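Local coordinates for protein aminoacyltransferase FemA (Staphylococcus aureus, PDB 1LRZ) that adds the second and third glycines of the pentaglycine interpeptide bridge of staphylococcal peptidoglycan, taking them from glycyl-tRNA, at residues G37-L42 and K68-N73; V61-V66 and R101-H106; S159-K164 and D169-N174; Y361-V366 and Y386-I391. All coordinates share one frame; numbering follows the deposited sequence.

Interaction 1: G37-L42 and K68-N73; sequences GYETHL and KYFYSN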
loop_
_atom_site.group_PDB
_atom_site.type_symbol
_atom_site.label_atom_id
_atom_site.label_comp_id
_atom_site.label_asym_id
_atom_site.label_seq_id
_atom_site.Cartn_x
_atom_site.Cartn_y
_atom_site.Cartn_z
ATOM N N GLY A 37 12.892 -18.702 10.662
ATOM C CA GLY A 37 14.150 -19.003 11.328
ATOM C C GLY A 37 15.053 -17.860 11.750
ATOM O O GLY A 37 16.215 -18.086 12.098
ATOM N N TYR A 38 14.551 -16.631 11.728
ATOM C CA TYR A 38 15.385 -15.509 12.148
ATOM C C TYR A 38 15.435 -15.405 13.665
ATOM O O TYR A 38 14.464 -15.736 14.351
ATOM C CB TYR A 38 14.845 -14.168 11.626
ATOM C CG TYR A 38 14.987 -13.955 10.143
ATOM C CD1 TYR A 38 14.060 -14.486 9.255
ATOM C CD2 TYR A 38 16.060 -13.233 9.630
ATOM C CE1 TYR A 38 14.195 -14.308 7.885
ATOM C CE2 TYR A 38 16.210 -13.045 8.262
ATOM C CZ TYR A 38 15.272 -13.588 7.392
ATOM O OH TYR A 38 15.415 -13.420 6.032
ATOM N N GLU A 39 16.572 -14.954 14.182
ATOM C CA GLU A 39 16.691 -14.706 15.603
ATOM C C GLU A 39 15.858 -13.423 15.713
ATOM O O GLU A 39 16.158 -12.426 15.045
ATOM C CB GLU A 39 18.137 -14.412 15.989
ATOM C CG GLU A 39 18.317 -14.162 17.483
ATOM C CD GLU A 39 19.759 -13.889 17.857
ATOM O OE1 GLU A 39 20.641 -14.595 17.313
ATOM O OE2 GLU A 39 20.014 -12.984 18.689
ATOM N N THR A 40 14.821 -13.439 16.544
ATOM C CA THR A 40 13.948 -12.276 16.662
ATOM C C THR A 40 13.793 -11.777 18.091
ATOM O O THR A 40 13.577 -12.562 19.015
ATOM C CB THR A 40 12.555 -12.606 16.072
ATOM O OG1 THR A 40 12.726 -13.255 14.804
ATOM C CG2 THR A 40 11.740 -11.333 15.858
ATOM N N HIS A 41 13.913 -10.462 18.260
ATOM C CA HIS A 41 13.794 -9.829 19.573
ATOM C C HIS A 41 12.683 -8.786 19.620
ATOM O O HIS A 41 12.444 -8.060 18.640
ATOM C CB HIS A 41 15.086 -9.111 19.961
ATOM C CG HIS A 41 16.286 -10.000 20.067
ATOM N ND1 HIS A 41 16.790 -10.703 18.993
ATOM C CD2 HIS A 41 17.135 -10.225 21.095
ATOM C CE1 HIS A 41 17.904 -11.314 19.354
ATOM N NE2 HIS A 41 18.136 -11.039 20.625
ATOM N N LEU A 42 12.012 -8.716 20.766
ATOM C CA LEU A 42 10.975 -7.721 20.989
ATOM C C LEU A 42 11.459 -6.925 22.192
ATOM O O LEU A 42 11.468 -7.431 23.322
ATOM C CB LEU A 42 9.624 -8.374 21.293
ATOM C CG LEU A 42 8.979 -9.211 20.180
ATOM C CD1 LEU A 42 7.641 -9.749 20.681
ATOM C CD2 LEU A 42 8.787 -8.366 18.930
ATOM N N LYS A 68 26.693 -10.735 14.877
ATOM C CA LYS A 68 25.346 -10.639 14.336
ATOM C C LYS A 68 25.033 -9.263 13.775
ATOM O O LYS A 68 25.476 -8.235 14.301
ATOM C CB LYS A 68 24.321 -10.968 15.424
ATOM C CG LYS A 68 24.353 -12.411 15.888
ATOM C CD LYS A 68 23.543 -12.564 17.144
ATOM C CE LYS A 68 23.643 -13.966 17.717
ATOM N NZ LYS A 68 22.906 -14.010 19.011
ATOM N N TYR A 69 24.262 -9.269 12.697
ATOM C CA TYR A 69 23.799 -8.057 12.052
ATOM C C TYR A 69 22.395 -7.834 12.619
ATOM O O TYR A 69 21.511 -8.669 12.424
ATOM C CB TYR A 69 23.734 -8.268 10.537
ATOM C CG TYR A 69 22.788 -7.334 9.823
ATOM C CD1 TYR A 69 22.930 -5.959 9.922
ATOM C CD2 TYR A 69 21.739 -7.837 9.050
ATOM C CE1 TYR A 69 22.056 -5.095 9.271
ATOM C CE2 TYR A 69 20.850 -6.981 8.389
ATOM C CZ TYR A 69 21.017 -5.609 8.505
ATOM O OH TYR A 69 20.147 -4.756 7.862
ATOM N N PHE A 70 22.207 -6.743 13.359
ATOM C CA PHE A 70 20.895 -6.422 13.928
ATOM C C PHE A 70 20.189 -5.363 13.062
ATOM O O PHE A 70 20.797 -4.358 12.672
ATOM C CB PHE A 70 21.034 -5.909 15.372
ATOM C CG PHE A 70 20.969 -6.999 16.416
ATOM C CD1 PHE A 70 22.078 -7.797 16.683
ATOM C CD2 PHE A 70 19.793 -7.220 17.139
ATOM C CE1 PHE A 70 22.017 -8.809 17.661
ATOM C CE2 PHE A 70 19.721 -8.221 18.112
ATOM C CZ PHE A 70 20.838 -9.017 18.377
ATOM N N TYR A 71 18.907 -5.602 12.777
ATOM C CA TYR A 71 18.081 -4.714 11.949
ATOM C C TYR A 71 16.789 -4.329 12.701
ATOM O O TYR A 71 16.115 -5.202 13.262
ATOM C CB TYR A 71 17.757 -5.433 10.624
ATOM C CG TYR A 71 16.809 -4.681 9.706
ATOM C CD1 TYR A 71 17.061 -3.356 9.344
ATOM C CD2 TYR A 71 15.651 -5.294 9.210
ATOM C CE1 TYR A 71 16.180 -2.654 8.520
ATOM C CE2 TYR A 71 14.765 -4.603 8.385
ATOM C CZ TYR A 71 15.032 -3.285 8.047
ATOM O OH TYR A 71 14.144 -2.587 7.266
ATOM N N SER A 72 16.444 -3.035 12.720
ATOM C CA SER A 72 15.247 -2.572 13.440
ATOM C C SER A 72 13.898 -2.713 12.724
ATOM O O SER A 72 12.864 -2.311 13.262
ATOM C CB SER A 72 15.421 -1.113 13.879
ATOM O OG SER A 72 15.405 -0.239 12.760
ATOM N N ASN A 73 13.902 -3.246 11.506
ATOM C CA ASN A 73 12.657 -3.464 10.776
ATOM C C ASN A 73 11.670 -2.285 10.736
ATOM O O ASN A 73 10.497 -2.451 11.075
ATOM C CB ASN A 73 11.933 -4.688 11.359
ATOM C CG ASN A 73 12.760 -5.969 11.249
ATOM O OD1 ASN A 73 13.713 -6.182 12.011
ATOM N ND2 ASN A 73 12.405 -6.822 10.297
#
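The imidazole of His41 receives the rim of the Phe70 ring on one face, with Phe70 CE2 standing 3.8 Å above the imidazole plane and offset toward its border. At the edge of the imidazole, in its plane, lies the carboxylate carbon of Glu39, though the carboxylate is modelled too close to the ring and its exact place there is doubtful. The two aromatic planes meet at 60° and their centroids are 5.2 Å apart, which makes this a T-shaped (edge-to-face) pair, with Phe70 supplying the edge and His41 the face. Beside this aromatic pair runs a charged contact. Lys68 NZ donates to Glu39 OE1 over 2.9 Å, meeting the syn lone pair of that oxygen and closing a salt bridge; a second, weak bond to OE2 is less certain. Glu39 sets CG opposite the backbone N (chi1 -179°) and then runs on straight, which carries its carboxylate across to the similarly extended lysine, the two chains crossing at about a right angle. Backbone bonds from Glu39 to Ala60 and from Tyr69 to Val61 explain the spacing: strands 39-46 and 67-78 both pair with strand 52-63, and the axes of their short stretches 39-42 and 68-71 approach to 9.3 Å, at 44°. Side chains of next-but-one strands thus meet over the intervening one. Such bridging belongs to the twisted mixed sheet of this FemAB-family protein, a member of the acetyltransferase clan.

Interaction 2: V61-V66 and R101-H106; sequences VPVMKV and RCLYLH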
loop_
_atom_site.group_PDB
_atom_site.type_symbol
_atom_site.label_atom_id
_atom_site.label_comp_id
_atom_site.label_asym_id
_atom_site.label_seq_id
_atom_site.Cartn_x
_atom_site.Cartn_y
_atom_site.Cartn_z
ATOM N N VAL A 61 20.930 -11.633 12.222
ATOM C CA VAL A 61 21.471 -12.632 11.311
ATOM C C VAL A 61 22.983 -12.777 11.571
ATOM O O VAL A 61 23.685 -11.785 11.772
ATOM C CB VAL A 61 21.222 -12.197 9.839
ATOM C CG1 VAL A 61 22.184 -12.890 8.908
ATOM C CG2 VAL A 61 19.773 -12.526 9.442
ATOM N N PRO A 62 23.497 -14.017 11.587
ATOM C CA PRO A 62 24.928 -14.223 11.827
ATOM C C PRO A 62 25.820 -13.656 10.728
ATOM O O PRO A 62 25.537 -13.817 9.543
ATOM C CB PRO A 62 25.047 -15.745 11.957
ATOM C CG PRO A 62 23.907 -16.252 11.139
ATOM C CD PRO A 62 22.786 -15.302 11.488
ATOM N N VAL A 63 26.874 -12.956 11.134
ATOM C CA VAL A 63 27.840 -12.388 10.202
ATOM C C VAL A 63 29.227 -12.481 10.826
ATOM O O VAL A 63 29.376 -12.443 12.054
ATOM C CB VAL A 63 27.551 -10.896 9.875
ATOM C CG1 VAL A 63 26.212 -10.773 9.160
ATOM C CG2 VAL A 63 27.562 -10.060 11.168
ATOM N N MET A 64 30.238 -12.604 9.970
ATOM C CA MET A 64 31.617 -12.699 10.415
ATOM C C MET A 64 31.855 -13.752 11.519
ATOM O O MET A 64 32.505 -13.483 12.540
ATOM C CB MET A 64 32.112 -11.313 10.848
ATOM C CG MET A 64 32.073 -10.277 9.702
ATOM S SD MET A 64 33.124 -10.706 8.255
ATOM C CE MET A 64 34.654 -10.124 8.873
ATOM N N LYS A 65 31.297 -14.943 11.301
ATOM C CA LYS A 65 31.467 -16.095 12.183
ATOM C C LYS A 65 30.764 -16.127 13.533
ATOM O O LYS A 65 29.950 -17.011 13.790
ATOM C CB LYS A 65 32.965 -16.338 12.434
ATOM C CG LYS A 65 33.851 -16.208 11.210
ATOM C CD LYS A 65 33.506 -17.227 10.154
ATOM C CE LYS A 65 34.551 -17.198 9.049
ATOM N NZ LYS A 65 34.237 -18.159 7.956
ATOM N N VAL A 66 31.108 -15.190 14.410
ATOM C CA VAL A 66 30.524 -15.177 15.745
ATOM C C VAL A 66 29.670 -13.962 16.047
ATOM O O VAL A 66 29.094 -13.871 17.128
ATOM C CB VAL A 66 31.616 -15.235 16.840
ATOM C CG1 VAL A 66 32.303 -16.583 16.830
ATOM C CG2 VAL A 66 32.628 -14.100 16.624
ATOM N N ARG A 101 26.378 -10.018 20.882
ATOM C CA ARG A 101 27.452 -10.116 19.892
ATOM C C ARG A 101 27.145 -9.406 18.575
ATOM O O ARG A 101 27.428 -9.915 17.485
ATOM C CB ARG A 101 27.768 -11.601 19.631
ATOM C CG ARG A 101 28.153 -12.378 20.906
ATOM C CD ARG A 101 28.553 -13.848 20.657
ATOM N NE ARG A 101 29.076 -14.446 21.887
ATOM C CZ ARG A 101 29.702 -15.619 21.962
ATOM N NH1 ARG A 101 30.136 -16.063 23.140
ATOM N NH2 ARG A 101 29.894 -16.351 20.866
ATOM N N CYS A 102 26.574 -8.214 18.680
ATOM C CA CYS A 102 26.251 -7.460 17.491
ATOM C C CYS A 102 27.524 -6.907 16.865
ATOM O O CYS A 102 28.418 -6.434 17.573
ATOM C CB CYS A 102 25.306 -6.312 17.849
ATOM S SG CYS A 102 24.899 -5.245 16.454
ATOM N N LEU A 103 27.607 -6.981 15.539
ATOM C CA LEU A 103 28.742 -6.438 14.803
ATOM C C LEU A 103 28.379 -5.003 14.418
ATOM O O LEU A 103 29.205 -4.094 14.509
ATOM C CB LEU A 103 29.012 -7.245 13.529
ATOM C CG LEU A 103 30.041 -6.602 12.595
ATOM C CD1 LEU A 103 31.357 -6.355 13.338
ATOM C CD2 LEU A 103 30.268 -7.514 11.390
ATOM N N TYR A 104 27.148 -4.821 13.944
ATOM C CA TYR A 104 26.639 -3.498 13.593
ATOM C C TYR A 104 25.119 -3.491 13.653
ATOM O O TYR A 104 24.474 -4.496 13.354
ATOM C CB TYR A 104 27.139 -3.029 12.215
ATOM C CG TYR A 104 26.578 -3.743 11.010
ATOM C CD1 TYR A 104 25.686 -3.102 10.145
ATOM C CD2 TYR A 104 26.993 -5.025 10.692
ATOM C CE1 TYR A 104 25.233 -3.733 8.974
ATOM C CE2 TYR A 104 26.550 -5.669 9.535
ATOM C CZ TYR A 104 25.673 -5.018 8.680
ATOM O OH TYR A 104 25.251 -5.661 7.541
ATOM N N LEU A 105 24.571 -2.356 14.080
ATOM C CA LEU A 105 23.135 -2.160 14.238
ATOM C C LEU A 105 22.623 -1.216 13.155
ATOM O O LEU A 105 23.111 -0.092 13.006
ATOM C CB LEU A 105 22.850 -1.586 15.627
ATOM C CG LEU A 105 21.454 -1.029 15.929
ATOM C CD1 LEU A 105 20.395 -2.103 15.722
ATOM C CD2 LEU A 105 21.436 -0.510 17.363
ATOM N N HIS A 106 21.632 -1.692 12.410
ATOM C CA HIS A 106 21.039 -0.958 11.303
ATOM C C HIS A 106 19.596 -0.537 11.633
ATOM O O HIS A 106 18.744 -1.388 11.902
ATOM C CB HIS A 106 21.066 -1.870 10.063
ATOM C CG HIS A 106 20.368 -1.311 8.864
ATOM N ND1 HIS A 106 20.031 -2.094 7.777
ATOM C CD2 HIS A 106 19.933 -0.061 8.578
ATOM C CE1 HIS A 106 19.417 -1.346 6.875
ATOM N NE2 HIS A 106 19.346 -0.109 7.339
HETATM O O HOH W 1 28.511 -16.184 18.381
#
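A water molecule joins Val66 to Arg101, donating to Val66 O over 2.7 Å and accepting from Arg101 NH2 at 2.8 Å. The arginine chain, extended from CG to NE, passes beside the same carbonyl before its guanidinium group reaches the water, so that Arg101 CD lies 3.6 Å from Val66 O. The oxygen is therefore met by a bridging water and by the aliphatic part of the side chain that binds this water. Val66 owes its place to a tight bend, in which Val66 N bonds to Met64 O at 2.9 Å around Lys65; phi 73° and psi -63° at that residue fit a classic gamma turn. The bend lies in the hairpin linking strands 52-63 and 67-78. Strand 102-107 runs parallel to strand 67-78 on its other flank, reached through helix 83-98 in a beta-alpha-beta crossover. Leu103, where the chain turns a corner, bonds through its backbone to Lys68 and sends its side chain toward the hairpin. There Leu103 CD2 serves two neighbours, touching Val63 CG2 at 3.7 Å and Met64 CG at 3.7 Å. Leu103 CB adds to the valine contact, 3.9 Å from Val63 CG2. Beyond CG the methionine bends at both following torsions, leading its end away from Leu103, and it packs on Val405 and Tyr409 of helix 403-411; Val405 and Tyr406 of the same helix touch Leu103.

Interaction 3: S159-K164 and D169-N174; sequences SVLDLK and DDIIKN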
loop_
_atom_site.group_PDB
_atom_site.type_symbol
_atom_site.label_atom_id
_atom_site.label_comp_id
_atom_site.label_asym_id
_atom_site.label_seq_id
_atom_site.Cartn_x
_atom_site.Cartn_y
_atom_site.Cartn_z
ATOM N N SER A 159 4.005 7.709 -1.372
ATOM C CA SER A 159 2.960 8.572 -1.930
ATOM C C SER A 159 1.800 8.246 -0.989
ATOM O O SER A 159 1.305 7.115 -0.982
ATOM C CB SER A 159 2.594 8.155 -3.351
ATOM O OG SER A 159 1.384 8.793 -3.734
ATOM N N VAL A 160 1.360 9.228 -0.211
ATOM C CA VAL A 160 0.336 8.993 0.804
ATOM C C VAL A 160 -0.904 9.873 0.694
ATOM O O VAL A 160 -0.798 11.087 0.559
ATOM C CB VAL A 160 0.962 9.203 2.205
ATOM C CG1 VAL A 160 -0.041 8.840 3.303
ATOM C CG2 VAL A 160 2.245 8.371 2.319
ATOM N N LEU A 161 -2.070 9.241 0.774
ATOM C CA LEU A 161 -3.356 9.931 0.692
ATOM C C LEU A 161 -3.972 10.042 2.083
ATOM O O LEU A 161 -4.286 9.032 2.726
ATOM C CB LEU A 161 -4.308 9.159 -0.221
ATOM C CG LEU A 161 -5.727 9.718 -0.413
ATOM C CD1 LEU A 161 -5.655 11.117 -1.041
ATOM C CD2 LEU A 161 -6.510 8.767 -1.321
ATOM N N ASP A 162 -4.152 11.276 2.544
ATOM C CA ASP A 162 -4.720 11.520 3.862
ATOM C C ASP A 162 -6.238 11.421 3.812
ATOM O O ASP A 162 -6.895 12.103 3.016
ATOM C CB ASP A 162 -4.285 12.896 4.367
ATOM C CG ASP A 162 -4.872 13.228 5.731
ATOM O OD1 ASP A 162 -5.347 12.301 6.430
ATOM O OD2 ASP A 162 -4.845 14.417 6.106
ATOM N N LEU A 163 -6.802 10.569 4.661
ATOM C CA LEU A 163 -8.251 10.380 4.675
ATOM C C LEU A 163 -8.931 10.991 5.903
ATOM O O LEU A 163 -10.157 10.926 6.036
ATOM C CB LEU A 163 -8.575 8.886 4.613
ATOM C CG LEU A 163 -8.023 8.059 3.435
ATOM C CD1 LEU A 163 -8.442 6.606 3.618
ATOM C CD2 LEU A 163 -8.537 8.595 2.102
ATOM N N LYS A 164 -8.141 11.567 6.805
ATOM C CA LYS A 164 -8.698 12.151 8.020
ATOM C C LYS A 164 -9.804 13.162 7.704
ATOM O O LYS A 164 -9.600 14.096 6.924
ATOM C CB LYS A 164 -7.598 12.836 8.842
ATOM C CG LYS A 164 -8.087 13.368 10.200
ATOM C CD LYS A 164 -8.568 12.206 11.083
ATOM C CE LYS A 164 -9.124 12.668 12.422
ATOM N NZ LYS A 164 -9.466 11.492 13.272
ATOM N N ASP A 169 -16.921 10.791 -1.131
ATOM C CA ASP A 169 -17.246 11.853 -2.090
ATOM C C ASP A 169 -16.149 12.904 -2.115
ATOM O O ASP A 169 -15.841 13.441 -3.172
ATOM C CB ASP A 169 -18.589 12.525 -1.765
ATOM C CG ASP A 169 -19.771 11.601 -1.997
ATOM O OD1 ASP A 169 -19.673 10.713 -2.875
ATOM O OD2 ASP A 169 -20.794 11.775 -1.314
ATOM N N ASP A 170 -15.579 13.208 -0.949
ATOM C CA ASP A 170 -14.478 14.172 -0.864
ATOM C C ASP A 170 -13.280 13.624 -1.644
ATOM O O ASP A 170 -12.591 14.351 -2.369
ATOM C CB ASP A 170 -14.018 14.360 0.583
ATOM C CG ASP A 170 -15.042 15.045 1.445
ATOM O OD1 ASP A 170 -15.088 14.708 2.648
ATOM O OD2 ASP A 170 -15.777 15.923 0.942
ATOM N N ILE A 171 -13.023 12.332 -1.475
ATOM C CA ILE A 171 -11.876 11.721 -2.135
ATOM C C ILE A 171 -12.023 11.769 -3.649
ATOM O O ILE A 171 -11.082 12.137 -4.361
ATOM C CB ILE A 171 -11.682 10.277 -1.656
ATOM C CG1 ILE A 171 -11.362 10.284 -0.145
ATOM C CG2 ILE A 171 -10.571 9.609 -2.448
ATOM C CD1 ILE A 171 -10.146 11.133 0.222
ATOM N N ILE A 172 -13.199 11.408 -4.144
ATOM C CA ILE A 172 -13.444 11.440 -5.580
ATOM C C ILE A 172 -13.363 12.876 -6.088
ATOM O O ILE A 172 -12.822 13.131 -7.164
ATOM C CB ILE A 172 -14.839 10.878 -5.922
ATOM C CG1 ILE A 172 -14.806 9.354 -5.862
ATOM C CG2 ILE A 172 -15.289 11.355 -7.316
ATOM C CD1 ILE A 172 -16.169 8.723 -6.071
ATOM N N LYS A 173 -13.890 13.822 -5.314
ATOM C CA LYS A 173 -13.864 15.217 -5.748
ATOM C C LYS A 173 -12.451 15.765 -5.873
ATOM O O LYS A 173 -12.202 16.623 -6.709
ATOM C CB LYS A 173 -14.662 16.106 -4.792
ATOM C CG LYS A 173 -14.826 17.554 -5.287
ATOM C CD LYS A 173 -15.829 18.300 -4.417
ATOM C CE LYS A 173 -16.246 19.624 -5.044
ATOM N NZ LYS A 173 -15.119 20.601 -5.113
ATOM N N ASN A 174 -11.525 15.262 -5.054
ATOM C CA ASN A 174 -10.149 15.745 -5.092
ATOM C C ASN A 174 -9.263 15.029 -6.112
ATOM O O ASN A 174 -8.102 15.388 -6.267
ATOM C CB ASN A 174 -9.510 15.659 -3.690
ATOM C CG ASN A 174 -10.204 16.563 -2.678
ATOM O OD1 ASN A 174 -10.956 17.459 -3.060
ATOM N ND2 ASN A 174 -9.944 16.342 -1.380
#
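Where strand 157-162 gives way to helix 168-173, Leu161 and Leu163 receive Ile171 in a buried strand-to-helix junction. Leu163 CD2 makes the closest approach, 3.5 Å from Ile171 CD1, and it also lies 4.0 Å from Ile171 CG1; the two side chains cross at about a right angle. The other branch of the isoleucine serves Leu161 more loosely, with Ile171 CG2 4.3 Å from Leu161 CD2. This division follows from the first torsion of Ile171 (chi1 -63°), which puts CG1 opposite the carbonyl carbon and CG2 opposite the backbone N. Just after Leu161 the strand ends in an Asx turn that has Leu163 at its middle: Asp162 OD1 accepts from Lys164 N at 2.9 Å, a fairly straight bond (161° at the hydrogen), although the donor lies above the carboxylate plane. Leu161 is still paired through its backbone with Tyr361 of the adjoining strand, and Leu163 with Asp359. On the helical side, Lys173 N bonds to Asp169 O at 2.9 Å, carrying the helix past Ile171. Helix 341-355 packs on the same residues, bringing Trp347 onto Ile171 and Ala353 and Leu354 onto Leu163.

Interaction 4: Y361-V366 and Y386-I391; sequences YNFYGV and YNAEII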
loop_
_atom_site.group_PDB
_atom_site.type_symbol
_atom_site.label_atom_id
_atom_site.label_comp_id
_atom_site.label_asym_id
_atom_site.label_seq_id
_atom_site.Cartn_x
_atom_site.Cartn_y
_atom_site.Cartn_z
ATOM N N TYR A 361 -4.046 6.274 3.688
ATOM C CA TYR A 361 -3.991 5.314 2.599
ATOM C C TYR A 361 -2.634 5.517 1.927
ATOM O O TYR A 361 -2.384 6.539 1.286
ATOM C CB TYR A 361 -5.131 5.570 1.614
ATOM C CG TYR A 361 -5.267 4.499 0.558
ATOM C CD1 TYR A 361 -5.950 3.310 0.822
ATOM C CD2 TYR A 361 -4.706 4.673 -0.707
ATOM C CE1 TYR A 361 -6.072 2.322 -0.152
ATOM C CE2 TYR A 361 -4.817 3.694 -1.688
ATOM C CZ TYR A 361 -5.501 2.523 -1.405
ATOM O OH TYR A 361 -5.602 1.565 -2.382
ATOM N N ASN A 362 -1.765 4.530 2.081
ATOM C CA ASN A 362 -0.407 4.600 1.573
ATOM C C ASN A 362 -0.197 3.900 0.225
ATOM O O ASN A 362 -0.165 2.671 0.174
ATOM C CB ASN A 362 0.518 3.982 2.629
ATOM C CG ASN A 362 1.936 4.493 2.538
ATOM O OD1 ASN A 362 2.382 4.906 1.475
ATOM N ND2 ASN A 362 2.662 4.451 3.663
ATOM N N PHE A 363 -0.049 4.679 -0.852
ATOM C CA PHE A 363 0.200 4.111 -2.181
ATOM C C PHE A 363 1.619 3.540 -2.180
ATOM O O PHE A 363 2.069 2.905 -3.137
ATOM C CB PHE A 363 0.063 5.179 -3.279
ATOM C CG PHE A 363 -1.362 5.507 -3.623
ATOM C CD1 PHE A 363 -1.973 6.656 -3.120
ATOM C CD2 PHE A 363 -2.104 4.654 -4.447
ATOM C CE1 PHE A 363 -3.310 6.953 -3.432
ATOM C CE2 PHE A 363 -3.447 4.947 -4.767
ATOM C CZ PHE A 363 -4.048 6.093 -4.261
ATOM N N TYR A 364 2.309 3.796 -1.076
ATOM C CA TYR A 364 3.665 3.326 -0.833
ATOM C C TYR A 364 4.800 3.869 -1.718
ATOM O O TYR A 364 4.777 5.019 -2.150
ATOM C CB TYR A 364 3.691 1.783 -0.802
ATOM C CG TYR A 364 4.562 1.213 0.313
ATOM C CD1 TYR A 364 4.441 1.691 1.629
ATOM C CD2 TYR A 364 5.492 0.202 0.065
ATOM C CE1 TYR A 364 5.217 1.180 2.658
ATOM C CE2 TYR A 364 6.287 -0.320 1.101
ATOM C CZ TYR A 364 6.140 0.175 2.391
ATOM O OH TYR A 364 6.903 -0.324 3.424
ATOM N N GLY A 365 5.788 3.020 -1.973
ATOM C CA GLY A 365 6.985 3.425 -2.686
ATOM C C GLY A 365 7.057 4.130 -4.025
ATOM O O GLY A 365 6.389 3.739 -4.976
ATOM N N VAL A 366 7.858 5.197 -4.077
ATOM C CA VAL A 366 8.137 5.900 -5.335
ATOM C C VAL A 366 9.655 6.103 -5.287
ATOM O O VAL A 366 10.237 6.210 -4.198
ATOM C CB VAL A 366 7.388 7.269 -5.487
ATOM C CG1 VAL A 366 5.872 7.041 -5.414
ATOM C CG2 VAL A 366 7.850 8.263 -4.436
ATOM N N TYR A 386 -4.631 10.876 -7.501
ATOM C CA TYR A 386 -5.519 10.607 -6.371
ATOM C C TYR A 386 -5.429 11.690 -5.293
ATOM O O TYR A 386 -6.077 11.595 -4.248
ATOM C CB TYR A 386 -5.184 9.242 -5.745
ATOM C CG TYR A 386 -5.769 8.064 -6.491
ATOM C CD1 TYR A 386 -7.066 7.618 -6.232
ATOM C CD2 TYR A 386 -5.033 7.410 -7.478
ATOM C CE1 TYR A 386 -7.612 6.536 -6.943
ATOM C CE2 TYR A 386 -5.569 6.337 -8.196
ATOM C CZ TYR A 386 -6.854 5.902 -7.926
ATOM O OH TYR A 386 -7.370 4.826 -8.639
ATOM N N ASN A 387 -4.620 12.709 -5.558
ATOM C CA ASN A 387 -4.402 13.820 -4.635
ATOM C C ASN A 387 -3.533 13.406 -3.456
ATOM O O ASN A 387 -3.646 13.975 -2.382
ATOM C CB ASN A 387 -5.724 14.392 -4.084
ATOM C CG ASN A 387 -5.546 15.790 -3.498
ATOM O OD1 ASN A 387 -6.160 16.148 -2.495
ATOM N ND2 ASN A 387 -4.705 16.586 -4.132
ATOM N N ALA A 388 -2.681 12.411 -3.650
ATOM C CA ALA A 388 -1.794 11.971 -2.588
ATOM C C ALA A 388 -0.664 12.986 -2.482
ATOM O O ALA A 388 -0.530 13.854 -3.347
ATOM C CB ALA A 388 -1.226 10.607 -2.924
ATOM N N GLU A 389 0.133 12.907 -1.418
ATOM C CA GLU A 389 1.280 13.809 -1.285
ATOM C C GLU A 389 2.511 12.923 -1.083
ATOM O O GLU A 389 2.366 11.739 -0.804
ATOM C CB GLU A 389 1.104 14.765 -0.091
ATOM C CG GLU A 389 1.556 14.201 1.227
ATOM C CD GLU A 389 1.353 15.163 2.399
ATOM O OE1 GLU A 389 1.812 16.334 2.324
ATOM O OE2 GLU A 389 0.739 14.730 3.398
ATOM N N ILE A 390 3.718 13.466 -1.227
ATOM C CA ILE A 390 4.907 12.634 -1.022
ATOM C C ILE A 390 5.496 12.827 0.383
ATOM O O ILE A 390 5.607 13.953 0.875
ATOM C CB ILE A 390 6.042 12.965 -2.026
ATOM C CG1 ILE A 390 5.577 12.724 -3.473
ATOM C CG2 ILE A 390 7.273 12.105 -1.712
ATOM C CD1 ILE A 390 5.159 11.294 -3.770
ATOM N N ILE A 391 5.857 11.729 1.033
ATOM C CA ILE A 391 6.495 11.841 2.334
ATOM C C ILE A 391 7.884 11.223 2.193
ATOM O O ILE A 391 8.022 10.079 1.756
ATOM C CB ILE A 391 5.726 11.106 3.459
ATOM C CG1 ILE A 391 4.332 11.728 3.619
ATOM C CG2 ILE A 391 6.521 11.219 4.801
ATOM C CD1 ILE A 391 3.462 11.035 4.680
#
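The touching parts of 361-366 and 386-391 run 48° apart, with the CA atoms of Phe363 and Ala388 separated by 8.1 Å. Phe363 carries most of the meeting. Its CZ stands over one face of the Tyr386 ring, displaced toward the rim, and comes within 3.4 Å of Tyr386 CG. The ring planes are inclined at 40° with centroids 5.0 Å apart, an oblique pairing. Nearer the root of the phenylalanine ring, CD1 meets Ala388 CB at 4.0 Å, while Tyr361 from the same strand lays CE2 over a face of the Phe363 ring, 3.5 Å above its plane. Both strands flank strand 157-162 in the larger mixed sheet, and a classic beta bulge lies here, Phe363 and Tyr364 both facing Ser159. Asn387, with positive phi, ends helix 377-384 in a Schellman motif, so Tyr386 meets Phe363 just before the chain turns into strand 389-393. Tyr386 holds CG opposite its own carbonyl carbon (chi1 -80°), presenting the ring face to Phe363; its ring also meets Phe382 edge-to-face and touches Tyr343 and Gln346 of helix 341-355. At the far end of the contact two aliphatic side chains reach tip to tip, Val366 CG2 lying 4.1 Å from Ile390 CD1. Lys383 NZ, from helix 377-384, donates to the carbonyl of Phe363.

Overall arrangement
The four contacts form two pairs, each built on one mixed sheet. Interactions 1 and 2, with centres 10 Å apart, share the sheet holding strands 39-46, 52-63, 67-78 and 102-107, and they join directly where Tyr69 OH lies 2.7 Å from His106 ND1, a probable hydrogen bond. Interactions 3 and 4 are likewise 10 Å apart between centres and meet through strand 157-162, with Leu161 N 2.8 Å from Tyr361 O. Between the pairs the nearest atoms, those of interactions 1 and 4, are about 9 Å apart, whereas the centres of interactions 2 and 3 are 44 Å apart, on opposite sides of the chain's centre.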